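Local coordinates for hydratase ChsH1 (Mycobacterium tuberculosis, PDB 4W78) that catalyses, in complex with ChsH2, the hydration of the steroid enoyl-CoA 3-OPDC-CoA to 17-HOPC-CoA during degradation of the cholesterol side chain, at the interface of chains A and B. Numbering follows the deposited sequence. Chains: chain A, Hydratase ChsH1; chain B, Hydratase ChsH2.

The interface of chains A and B. Residues chain A 43-45, 55, 57; chain B 64, 69-70, 72.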
loop_
_atom_site.group_PDB
_atom_site.type_symbol
_atom_site.label_atom_id
_atom_site.label_comp_id
_atom_site.label_asym_id
_atom_site.label_seq_id
_atom_site.Cartn_x
_atom_site.Cartn_y
_atom_site.Cartn_z
ATOM N N ASN A 43 1.210 2.010 19.526
ATOM C CA ASN A 43 1.531 0.959 20.499
ATOM C C ASN A 43 2.960 0.464 20.288
ATOM O O ASN A 43 3.291 -0.049 19.217
ATOM C CB ASN A 43 0.538 -0.193 20.340
ATOM C CG ASN A 43 0.582 -1.187 21.489
ATOM O OD1 ASN A 43 1.579 -1.291 22.211
ATOM N ND2 ASN A 43 -0.503 -1.933 21.657
ATOM N N PRO A 44 3.821 0.626 21.302
ATOM C CA PRO A 44 5.239 0.349 21.070
ATOM C C PRO A 44 5.569 -1.130 20.901
ATOM O O PRO A 44 6.649 -1.442 20.400
ATOM C CB PRO A 44 5.911 0.901 22.338
ATOM C CG PRO A 44 4.856 0.814 23.378
ATOM C CD PRO A 44 3.583 1.176 22.648
ATOM N N ILE A 45 4.668 -2.027 21.297
ATOM C CA ILE A 45 4.972 -3.447 21.199
ATOM C C ILE A 45 5.062 -3.933 19.750
ATOM O O ILE A 45 5.587 -5.012 19.500
ATOM C CB ILE A 45 3.972 -4.324 21.974
ATOM C CG1 ILE A 45 2.620 -4.389 21.250
ATOM C CG2 ILE A 45 3.822 -3.824 23.424
ATOM C CD1 ILE A 45 1.594 -5.272 21.973
ATOM N N ALA A 55 5.868 -6.107 28.054
ATOM C CA ALA A 55 4.466 -6.517 28.021
ATOM C C ALA A 55 4.314 -8.036 27.971
ATOM O O ALA A 55 3.219 -8.549 27.719
ATOM C CB ALA A 55 3.756 -5.876 26.830
ATOM N N HIS A 57 5.772 -10.298 25.842
ATOM C CA HIS A 57 5.933 -10.966 24.556
ATOM C C HIS A 57 7.404 -11.330 24.330
ATOM O O HIS A 57 8.288 -10.681 24.884
ATOM C CB HIS A 57 5.423 -10.068 23.434
ATOM C CG HIS A 57 3.992 -9.660 23.599
ATOM N ND1 HIS A 57 2.944 -10.522 23.357
ATOM C CD2 HIS A 57 3.435 -8.486 23.981
ATOM C CE1 HIS A 57 1.801 -9.891 23.568
ATOM N NE2 HIS A 57 2.070 -8.654 23.947
ATOM N N THR B 64 -6.584 -0.152 22.874
ATOM C CA THR B 64 -5.231 -0.222 23.436
ATOM C C THR B 64 -4.652 1.144 23.798
ATOM O O THR B 64 -3.800 1.246 24.686
ATOM C CB THR B 64 -4.252 -1.006 22.551
ATOM O OG1 THR B 64 -4.167 -0.395 21.258
ATOM C CG2 THR B 64 -4.714 -2.433 22.413
ATOM N N PRO B 69 -0.039 -0.693 26.501
ATOM C CA PRO B 69 0.707 -1.687 25.714
ATOM C C PRO B 69 0.656 -3.118 26.256
ATOM O O PRO B 69 0.866 -4.060 25.490
ATOM C CB PRO B 69 2.145 -1.154 25.750
ATOM C CG PRO B 69 2.196 -0.265 26.948
ATOM C CD PRO B 69 0.836 0.370 27.015
ATOM N N SER B 70 0.383 -3.289 27.546
ATOM C CA SER B 70 0.286 -4.630 28.119
ATOM C C SER B 70 -1.070 -5.295 27.892
ATOM O O SER B 70 -1.259 -6.465 28.231
ATOM C CB SER B 70 0.569 -4.575 29.618
ATOM O OG SER B 70 -0.299 -3.649 30.249
ATOM N N LEU B 72 -3.924 -7.358 26.231
ATOM C CA LEU B 72 -3.960 -8.459 25.281
ATOM C C LEU B 72 -5.333 -8.547 24.652
ATOM O O LEU B 72 -6.304 -8.891 25.318
ATOM C CB LEU B 72 -3.638 -9.783 25.974
ATOM C CG LEU B 72 -2.226 -9.905 26.534
ATOM C CD1 LEU B 72 -2.133 -11.146 27.374
ATOM C CD2 LEU B 72 -1.227 -9.958 25.388
HETATM O O HOH W 1 -2.808 -1.772 19.441
HETATM O O HOH W 2 0.357 -6.751 25.128
HETATM O O HOH W 3 0.664 -8.256 28.813
#
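The imidazole of A:His57 has water 2 at its edge, in the ring plane, hydrogen-bonded to NE2 at 2.8 Å. CE1 of A:His57 meets one methyl branch of B:Leu72, CD2, at 3.5 Å, the methyl displaced from the ring plane and the two side chains pointing tip to tip. Both have CG anti to the carbonyl carbon and beside the backbone N (chi1 -57° in A:His57, -65° in B:Leu72). The patch joins two MaoC-like subunits, ChsH1 and ChsH2, of the hydratase complex. Its chain A side is formed by loop residues and the 3-10 helix 44-46; the chain B side runs from helix 52-67 through the following loop to the start of strand 72-80.

B:Pro69, in that loop, hides 77 Å² against chain A. The ring carbon CB of B:Pro69 lies 3.6 Å from the amide oxygen OD1 of A:Asn43. It also faces the ring carbons CG and CD of A:Pro44, the two proline rings crossing obliquely. A:Ile45 lays its CG2 branch, beside the backbone N, against the carbonyl oxygen O of B:Pro69 at 3.6 Å and against CB of B:Pro69 at 3.9 Å, with CD1 near the same oxygen. The methyl of A:Ala55 sits over the backbone that follows, near the B:Pro69 carbonyl and B:Ser70 CA.

No direct polar bond crosses this patch; waters make the polar links. Water 2 also lies 2.8 Å from the carbonyl oxygen O of B:Pro69, and so links A:His57 to chain B. Water 3 bridges two backbone carbonyls, A:Ala55 O and B:Ser70 O, and so can donate to both. At the other end, A:Asn43, with CG anti to the backbone N (chi1 -167°), crosses B:Thr64 at about a right angle. The amide ND2 of A:Asn43 points almost straight at water 1, at 3.2 Å, which lies 2.7 Å from the B:Thr64 hydroxyl OG1. A weak bond from the backbone N of A:Ile45 to OD1 may help to orient the amide.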